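Local structure of nucleoside-diphosphate-sugar pyrophosphorylase (Vibrio cholerae, 4EVW) at residues A[4-9]-A[49-54]. The protein probably transfers a nucleotidyl group from a nucleoside triphosphate to a sugar phosphate, giving a nucleotide sugar and pyrophosphate. The protein carries 1 engineered substitution. Residues are numbered along the deposited sequence; the frame is centred on the assembly and turned at random. Where two conformers were deposited one is given.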
ATOM      1  N   ILE A   4      -5.730  -2.314   2.008  1.00 19.22           N
ATOM      2  CA  ILE A   4      -5.398  -0.928   2.258  1.00 19.92           C
ATOM      3  C   ILE A   4      -5.122  -0.675   3.728  1.00 22.43           C
ATOM      4  O   ILE A   4      -6.046  -0.615   4.542  1.00 21.31           O
ATOM      5  CB  ILE A   4      -6.525   0.037   1.842  1.00 27.94           C
ATOM      6  CG1 ILE A   4      -7.130  -0.379   0.499  1.00 30.78           C
ATOM      7  CG2 ILE A   4      -5.951   1.463   1.735  1.00 31.99           C
ATOM      8  CD1 ILE A   4      -6.301   0.005  -0.702  1.00 29.18           C
ATOM      9  N   PRO A   5      -3.869  -0.590   4.088  1.00 25.79           N
ATOM     10  CA  PRO A   5      -3.500  -0.288   5.457  1.00 22.11           C
ATOM     11  C   PRO A   5      -3.766   1.190   5.728  1.00 27.85           C
ATOM     12  O   PRO A   5      -3.269   2.007   5.036  1.00 30.48           O
ATOM     13  CB  PRO A   5      -2.028  -0.610   5.490  1.00 23.47           C
ATOM     14  CG  PRO A   5      -1.584  -0.523   4.096  1.00 31.97           C
ATOM     15  CD  PRO A   5      -2.716  -0.684   3.197  1.00 27.72           C
HETATM   16  N   MSE A   6      -4.581   1.512   6.698  1.00 22.92           N
HETATM   17  CA  MSE A   6      -4.879   2.890   6.970  1.00 23.86           C
HETATM   18  C   MSE A   6      -5.076   3.103   8.444  1.00 27.50           C
HETATM   19  O   MSE A   6      -5.981   3.732   8.820  1.00 29.03           O
HETATM   20  CB  MSE A   6      -6.104   3.362   6.195  1.00 31.31           C
HETATM   21  CG  MSE A   6      -7.185   2.347   6.037  1.00 30.98           C
HETATM   22 SE   MSE A   6      -8.811   2.926   5.078  1.00 39.43          SE
HETATM   23  CE  MSE A   6      -9.308   4.459   6.079  1.00 22.69           C
ATOM     24  N   ALA A   7      -4.166   2.572   9.234  1.00 22.19           N
ATOM     25  CA  ALA A   7      -4.249   2.613  10.657  1.00 27.70           C
ATOM     26  C   ALA A   7      -3.318   3.651  11.222  1.00 33.08           C
ATOM     27  O   ALA A   7      -3.291   3.865  12.383  1.00 39.05           O
ATOM     28  CB  ALA A   7      -3.930   1.298  11.224  1.00 32.45           C
ATOM     29  N   GLY A   8      -2.558   4.287  10.382  1.00 26.61           N
ATOM     30  CA  GLY A   8      -1.627   5.305  10.830  1.00 31.67           C
ATOM     31  C   GLY A   8      -2.271   6.516  11.479  1.00 43.87           C
ATOM     32  O   GLY A   8      -3.413   6.469  11.934  1.00 50.46           O
HETATM   33  N   MSE A   9      -1.522   7.611  11.521  0.50 41.79           N
HETATM   34  CA  MSE A   9      -1.997   8.844  12.123  0.50 43.06           C
HETATM   35  C   MSE A   9      -1.706  10.005  11.178  0.50 45.06           C
HETATM   36  O   MSE A   9      -0.660  10.042  10.530  0.50 41.85           O
HETATM   37  CB  MSE A   9      -1.297   9.043  13.470  0.50 40.17           C
HETATM   38  CG  MSE A   9      -1.781  10.228  14.282  0.50 38.25           C
HETATM   39 SE   MSE A   9      -1.124  10.152  16.096  0.50 66.43          SE
HETATM   40  CE  MSE A   9      -2.562   9.135  16.895  0.50 55.71           C
ATOM     41  N   PHE A  49     -11.752  -6.657  -0.958  1.00 19.89           N
ATOM     42  CA  PHE A  49     -10.959  -5.550  -0.424  1.00 21.01           C
ATOM     43  C   PHE A  49     -10.853  -5.732   1.081  1.00 19.37           C
ATOM     44  O   PHE A  49     -11.825  -6.107   1.740  1.00 22.76           O
ATOM     45  CB  PHE A  49     -11.634  -4.188  -0.664  1.00 20.21           C
ATOM     46  CG  PHE A  49     -11.542  -3.695  -2.073  1.00 19.99           C
ATOM     47  CD1 PHE A  49     -12.226  -4.342  -3.094  1.00 17.59           C
ATOM     48  CD2 PHE A  49     -10.766  -2.578  -2.381  1.00 19.72           C
ATOM     49  CE1 PHE A  49     -12.143  -3.888  -4.403  1.00 22.37           C
ATOM     50  CE2 PHE A  49     -10.674  -2.116  -3.688  1.00 22.64           C
ATOM     51  CZ  PHE A  49     -11.365  -2.772  -4.703  1.00 23.52           C
ATOM     52  N   LEU A  50      -9.670  -5.471   1.626  1.00 16.08           N
ATOM     53  CA  LEU A  50      -9.472  -5.550   3.068  1.00 15.24           C
ATOM     54  C   LEU A  50      -9.017  -4.174   3.522  1.00 19.12           C
ATOM     55  O   LEU A  50      -7.949  -3.701   3.119  1.00 20.94           O
ATOM     56  CB  LEU A  50      -8.403  -6.583   3.432  1.00 18.56           C
ATOM     57  CG  LEU A  50      -7.947  -6.578   4.898  1.00 14.78           C
ATOM     58  CD1 LEU A  50      -9.104  -6.895   5.833  1.00 18.01           C
ATOM     59  CD2 LEU A  50      -6.838  -7.601   5.073  1.00 18.50           C
ATOM     60  N   PHE A  51      -9.838  -3.525   4.345  1.00 18.72           N
ATOM     61  CA  PHE A  51      -9.501  -2.209   4.865  1.00 16.81           C
ATOM     62  C   PHE A  51      -9.030  -2.420   6.298  1.00 18.01           C
ATOM     63  O   PHE A  51      -9.755  -2.987   7.116  1.00 20.11           O
ATOM     64  CB  PHE A  51     -10.736  -1.304   4.830  1.00 15.60           C
ATOM     65  CG  PHE A  51     -11.283  -1.088   3.439  1.00 18.09           C
ATOM     66  CD1 PHE A  51     -10.642  -0.230   2.551  1.00 21.65           C
ATOM     67  CD2 PHE A  51     -12.420  -1.761   3.014  1.00 20.14           C
ATOM     68  CE1 PHE A  51     -11.128  -0.045   1.252  1.00 25.16           C
ATOM     69  CE2 PHE A  51     -12.916  -1.584   1.716  1.00 19.96           C
ATOM     70  CZ  PHE A  51     -12.266  -0.723   0.837  1.00 20.03           C
ATOM     71  N   ILE A  52      -7.814  -1.980   6.595  1.00 17.12           N
ATOM     72  CA  ILE A  52      -7.269  -2.147   7.937  1.00 14.51           C
ATOM     73  C   ILE A  52      -7.233  -0.779   8.579  1.00 21.62           C
ATOM     74  O   ILE A  52      -6.438   0.083   8.210  1.00 21.22           O
ATOM     75  CB  ILE A  52      -5.861  -2.757   7.897  1.00 15.43           C
ATOM     76  CG1 ILE A  52      -5.873  -4.013   7.018  1.00 17.53           C
ATOM     77  CG2 ILE A  52      -5.422  -3.128   9.309  1.00 17.15           C
ATOM     78  CD1 ILE A  52      -4.487  -4.569   6.711  1.00 17.32           C
ATOM     79  N   VAL A  53      -8.116  -0.592   9.548  1.00 18.56           N
ATOM     80  CA  VAL A  53      -8.250   0.687  10.208  1.00 20.31           C
ATOM     81  C   VAL A  53      -7.973   0.623  11.683  1.00 22.48           C
ATOM     82  O   VAL A  53      -7.776  -0.448  12.266  1.00 26.02           O
ATOM     83  CB  VAL A  53      -9.680   1.218  10.066  1.00 21.39           C
ATOM     84  CG1 VAL A  53     -10.086   1.242   8.610  1.00 25.44           C
ATOM     85  CG2 VAL A  53     -10.631   0.319  10.852  1.00 19.85           C
ATOM     86  N   ARG A  54      -7.999   1.798  12.289  1.00 24.81           N
ATOM     87  CA  ARG A  54      -7.787   1.895  13.711  1.00 30.15           C
ATOM     88  C   ARG A  54      -9.085   2.278  14.396  1.00 31.21           C
ATOM     89  O   ARG A  54      -9.975   2.857  13.772  1.00 29.34           O
ATOM     90  CB  ARG A  54      -6.741   2.930  13.997  1.00 36.34           C
ATOM     91  CG  ARG A  54      -5.954   2.514  15.153  1.00 52.59           C
ATOM     92  CD  ARG A  54      -4.616   3.122  15.105  1.00 60.25           C
ATOM     93  NE  ARG A  54      -4.320   3.565  16.446  1.00 71.06           N
ATOM     94  CZ  ARG A  54      -4.332   4.835  16.820  1.00 71.10           C
ATOM     95  NH1 ARG A  54      -4.610   5.792  15.940  1.00 67.62           N
ATOM     96  NH2 ARG A  54      -4.101   5.140  18.085  1.00 73.23           N
TER
HETATM   97  O   HOH W   1      -7.732   4.299  10.675  1.00 26.44           O
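Ile-4 and Ile-52 carry the hydrogen bonds that join two neighbouring parallel strands of what is probably the Rossmann-like core of a nucleotidyltransferase. Ile-4 N gives a nearly straight bond to Leu-50 O (2.8 Å), Ile-52 N returns one to Ile-4 O (3.0 Å), and Met-6 N reaches Ile-52 O at 2.8 Å. Pro-5 lacks an N-H, yet it suits the strand because its nitrogen faces away from strand 49-54. Further along, a water bridges the two chains, donating to Met-6 O (2.6 Å) and accepting from Arg-54 N.

One face of the sheet packs against helix 59-70. Here Ile-4 and Phe-51 run side by side, and the branch CG1 of Ile-4 meets Phe-51 CD1 at 4.1 Å. Met-6, present as selenomethionine, has CG between its backbone N and carbonyl carbon (chi1 36°), which sets CG against Ile-52 O (3.2 Å) and beside Val-53 CG1. The flexible chain bends at chi3, and both SE and CE stay near that same methyl, with Val-63 of the helix close by. On the other face branched Ile-52 suits an extended strand, its CB near Ile-4 O and Pro-5 CA, and Thr-90 of helix 87-100 packs on Pro-5 and Ile-52. At the loop end the small Ala-7 lies against the start of the Arg-54 side chain, whose CD sits 3.1 Å from Ala-7 O.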